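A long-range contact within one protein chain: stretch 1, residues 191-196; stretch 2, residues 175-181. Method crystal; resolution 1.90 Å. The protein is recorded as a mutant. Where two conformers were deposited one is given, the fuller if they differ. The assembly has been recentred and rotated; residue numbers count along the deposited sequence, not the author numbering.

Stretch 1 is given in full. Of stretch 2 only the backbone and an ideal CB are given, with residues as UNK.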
ATOM      1  N   SER A 191      17.474 -17.383   0.090  1.00 18.69           N
ATOM      2  CA  SER A 191      16.379 -18.316  -0.089  1.00 17.89           C
ATOM      3  C   SER A 191      16.892 -19.699  -0.469  1.00 17.61           C
ATOM      4  O   SER A 191      17.728 -19.858  -1.387  1.00 20.80           O
ATOM      5  CB  SER A 191      15.373 -17.875  -1.140  1.00 17.34           C
ATOM      6  OG  SER A 191      14.705 -16.688  -0.698  1.00 19.22           O
ATOM      7  N   ILE A 192      16.342 -20.694   0.198  1.00 13.33           N
ATOM      8  CA  ILE A 192      16.692 -22.123  -0.007  1.00 13.80           C
ATOM      9  C   ILE A 192      15.450 -22.868  -0.342  1.00 14.64           C
ATOM     10  O   ILE A 192      14.455 -22.825   0.390  1.00 19.43           O
ATOM     11  CB  ILE A 192      17.357 -22.797   1.260  1.00 15.06           C
ATOM     12  CG1 ILE A 192      18.597 -22.031   1.636  1.00 17.00           C
ATOM     13  CG2 ILE A 192      17.616 -24.279   0.901  1.00 16.87           C
ATOM     14  CD1 ILE A 192      19.119 -22.320   3.066  1.00 19.65           C
ATOM     15  N   LYS A 193      15.492 -23.619  -1.419  1.00 16.29           N
ATOM     16  CA  LYS A 193      14.370 -24.368  -1.841  1.00 14.95           C
ATOM     17  C   LYS A 193      14.543 -25.794  -1.575  1.00 18.57           C
ATOM     18  O   LYS A 193      15.596 -26.353  -1.858  1.00 20.26           O
ATOM     19  CB  LYS A 193      14.211 -24.219  -3.338  1.00 16.62           C
ATOM     20  CG  LYS A 193      13.103 -25.022  -3.999  1.00 20.44           C
ATOM     21  CD  LYS A 193      12.608 -24.372  -5.313  1.00 30.35           C
ATOM     22  CE  LYS A 193      13.046 -25.126  -6.535  1.00 33.80           C
ATOM     23  NZ  LYS A 193      14.499 -25.295  -6.672  1.00 45.35           N
ATOM     24  N   ILE A 194      13.467 -26.424  -1.159  1.00 17.93           N
ATOM     25  CA  ILE A 194      13.392 -27.858  -1.051  0.50 21.35           C
ATOM     26  C   ILE A 194      12.433 -28.389  -2.112  1.00 22.37           C
ATOM     27  O   ILE A 194      11.355 -27.815  -2.353  1.00 20.18           O
ATOM     28  CB  ILE A 194      13.012 -28.253   0.401  0.50 24.71           C
ATOM     29  CG1 ILE A 194      14.289 -28.701   1.082  0.50 26.79           C
ATOM     30  CG2 ILE A 194      12.029 -29.397   0.513  0.50 23.68           C
ATOM     31  CD1 ILE A 194      14.177 -28.524   2.569  0.50 30.42           C
ATOM     32  N   SER A 195      12.806 -29.478  -2.749  1.00 22.02           N
ATOM     33  CA  SER A 195      12.019 -30.025  -3.858  1.00 23.69           C
ATOM     34  C   SER A 195      10.640 -30.508  -3.504  1.00 24.06           C
ATOM     35  O   SER A 195       9.682 -30.217  -4.217  1.00 17.94           O
ATOM     36  CB  SER A 195      12.800 -31.174  -4.523  1.00 26.33           C
ATOM     37  OG  SER A 195      12.704 -31.040  -5.916  1.00 39.23           O
ATOM     38  N   LYS A 196      10.517 -31.212  -2.371  1.00 25.20           N
ATOM     39  CA  LYS A 196       9.263 -31.760  -1.913  1.00 26.18           C
ATOM     40  C   LYS A 196       9.164 -31.851  -0.398  1.00 22.50           C
ATOM     41  O   LYS A 196      10.161 -32.170   0.276  1.00 23.63           O
ATOM     42  CB  LYS A 196       9.101 -33.228  -2.385  1.00 32.80           C
ATOM     43  CG  LYS A 196       8.987 -33.419  -3.898  1.00 43.61           C
ATOM     44  CD  LYS A 196       9.049 -34.906  -4.232  1.00 51.95           C
ATOM     45  CE  LYS A 196       9.598 -35.170  -5.631  1.00 58.79           C
ATOM     46  NZ  LYS A 196       8.610 -34.836  -6.698  1.00 60.85           N
ATOM     47  N   UNK A 175      16.280 -33.599   5.188  1.00 20.36           N
ATOM     48  CA  UNK A 175      15.487 -34.595   4.555  1.00 20.85           C
ATOM     49  C   UNK A 175      15.754 -34.716   3.033  1.00 25.05           C
ATOM     50  O   UNK A 175      15.799 -35.821   2.504  1.00 30.87           O
ATOM     51  CB  UNK A 175      14.012 -34.285   4.815  1.00 20.85           C
ATOM     52  N   UNK A 176      15.824 -33.607   2.316  1.00 29.51           N
ATOM     53  CA  UNK A 176      15.901 -33.621   0.828  1.00 35.03           C
ATOM     54  C   UNK A 176      17.386 -33.277   0.496  1.00 36.29           C
ATOM     55  O   UNK A 176      17.752 -32.114   0.557  1.00 27.31           O
ATOM     56  CB  UNK A 176      14.926 -32.629   0.190  1.00 35.03           C
ATOM     57  N   UNK A 177      18.305 -34.260   0.320  1.00 44.99           N
ATOM     58  CA  UNK A 177      19.684 -33.906  -0.148  1.00 48.67           C
ATOM     59  C   UNK A 177      19.257 -33.684  -1.568  1.00 50.02           C
ATOM     60  O   UNK A 177      18.752 -34.632  -2.202  1.00 64.96           O
ATOM     61  CB  UNK A 177      20.786 -34.946   0.060  1.00 48.67           C
ATOM     62  N   UNK A 178      19.468 -32.466  -2.047  1.00 41.61           N
ATOM     63  CA  UNK A 178      18.624 -31.846  -3.070  1.00 45.47           C
ATOM     64  C   UNK A 178      18.321 -30.327  -2.856  1.00 38.97           C
ATOM     65  O   UNK A 178      18.071 -29.580  -3.823  1.00 36.77           O
ATOM     66  CB  UNK A 178      17.302 -32.614  -3.130  1.00 45.47           C
ATOM     67  N   UNK A 179      18.326 -29.890  -1.586  1.00 26.74           N
ATOM     68  CA  UNK A 179      18.013 -28.493  -1.191  1.00 26.02           C
ATOM     69  C   UNK A 179      19.025 -27.620  -1.869  1.00 25.88           C
ATOM     70  O   UNK A 179      20.168 -28.042  -1.995  1.00 18.04           O
ATOM     71  CB  UNK A 179      18.040 -28.289   0.325  1.00 26.02           C
ATOM     72  N   UNK A 180      18.639 -26.413  -2.262  1.00 24.39           N
ATOM     73  CA  UNK A 180      19.577 -25.538  -2.933  1.00 26.51           C
ATOM     74  C   UNK A 180      19.164 -24.074  -2.759  1.00 21.34           C
ATOM     75  O   UNK A 180      17.998 -23.792  -2.688  1.00 18.22           O
ATOM     76  CB  UNK A 180      19.672 -25.898  -4.417  1.00 26.51           C
ATOM     77  N   UNK A 181      20.150 -23.184  -2.761  1.00 18.74           N
ATOM     78  CA  UNK A 181      19.837 -21.784  -2.772  1.00 20.66           C
ATOM     79  C   UNK A 181      19.197 -21.448  -4.103  1.00 19.53           C
ATOM     80  O   UNK A 181      19.593 -21.991  -5.170  1.00 20.50           O
ATOM     81  CB  UNK A 181      21.085 -20.935  -2.520  1.00 20.66           C
TER

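At position 175 the CA-to-CB bond points toward stretch 1, but no atom of that stretch lies within 5.5 Å of the ideal CB. Many side chains would fit; the deposited Thr 175 makes no contact across the gap.

Position 176 is more constrained. Its CB is directed toward stretch 1, with the ideal CB 4.1 Å from CG1 of Ile 194 and 4.8 Å from N of Ser 195. A methylene edge and a backbone donor are therefore offered together, which suits a short side chain that is apolar or a modest acceptor: Ala, Val, Ser, Thr or Cys. The residue is Cys 176, with chi1 at 150° (t). Its SG accepts a hydrogen bond from N of Ser 195 at 3.5 Å, with an N-H...S angle of 156°, and also packs 3.9 Å from CG1 of Ile 194.

Position 177 is out of reach, so stretch 1 sets no preference. It is Ser 177.

At position 178 phi/psi is 140/-28, a positive phi that would favour Gly over any residue with a CB. The CB nevertheless points toward stretch 1, its ideal position 4.9 Å from CB of Ser 195, though a short polar one also fits. Asp 178 is found. Its OD2 comes 3.0 Å from CB of Ser 195, while the 3.4 Å approach of OD2 to OG of Ser 195 has too poor an angle for a hydrogen bond.

Position 179 directs its CB sideways, yet the ideal CB lies 3.8 Å from both O of Lys 193 and CG1 of Ile 194, and 4.1 Å from CG2 of Ile 192. Small apolar residues suit these surroundings. In Ala 179, CB touches CG2 of Ile 192 at 4.1 Å and CG1 of Ile 194 at 4.0 Å.

Position 180 pairs with Lys 193 in an antiparallel, hydrogen-bonded bridge: its N donates to O of Lys 193 (3.1 Å), and its O accepts from N of Lys 193 (2.8 Å, 171°). The two side chains share a face, so the lysine's charge favours Glu or Asp, with Gln also plausible. Glu 180, chi1 p, brings OE2 2.9 Å from NZ of Lys 193 in a salt bridge.

Position 181 forms a non-hydrogen-bonded pair with Ile 192, CA to CA 4.2 Å, and shares its face. Beta-branched or other apolar residues fit; Val 181 is present, its CA 3.2 Å from O of Ser 191 in a CA-H...O contact.

Stretch 2 175-181: TCSDAEV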
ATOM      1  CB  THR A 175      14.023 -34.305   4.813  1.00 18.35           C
ATOM      2  OG1 THR A 175      13.806 -34.224   6.199  1.00 19.57           O
ATOM      3  CG2 THR A 175      13.101 -35.381   4.184  1.00 21.19           C
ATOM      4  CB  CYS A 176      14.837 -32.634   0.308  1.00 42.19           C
ATOM      5  SG  CYS A 176      15.086 -31.739  -1.248  1.00 42.55           S
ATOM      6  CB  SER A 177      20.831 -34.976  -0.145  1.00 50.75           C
ATOM      7  OG  SER A 177      20.658 -36.091   0.709  1.00 51.96           O
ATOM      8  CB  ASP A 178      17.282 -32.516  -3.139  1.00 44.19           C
ATOM      9  CG  ASP A 178      16.632 -32.332  -4.472  1.00 48.27           C
ATOM     10  OD1 ASP A 178      17.323 -31.963  -5.443  1.00 52.82           O
ATOM     11  OD2 ASP A 178      15.426 -32.616  -4.524  1.00 54.44           O
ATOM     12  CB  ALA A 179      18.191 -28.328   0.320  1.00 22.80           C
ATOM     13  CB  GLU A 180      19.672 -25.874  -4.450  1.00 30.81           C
ATOM     14  CG  GLU A 180      18.412 -25.556  -5.214  1.00 33.77           C
ATOM     15  CD  GLU A 180      18.337 -26.159  -6.621  1.00 41.94           C
ATOM     16  OE1 GLU A 180      19.379 -26.439  -7.218  1.00 41.61           O
ATOM     17  OE2 GLU A 180      17.205 -26.303  -7.145  1.00 46.44           O
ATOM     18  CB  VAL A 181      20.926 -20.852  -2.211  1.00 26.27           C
ATOM     19  CG1 VAL A 181      22.123 -21.568  -1.640  1.00 32.19           C
ATOM     20  CG2 VAL A 181      21.205 -19.649  -3.066  1.00 24.04           C
TER
HETATM   21  O   HOH W   1      15.411 -27.797  -4.494  1.00 27.33           O
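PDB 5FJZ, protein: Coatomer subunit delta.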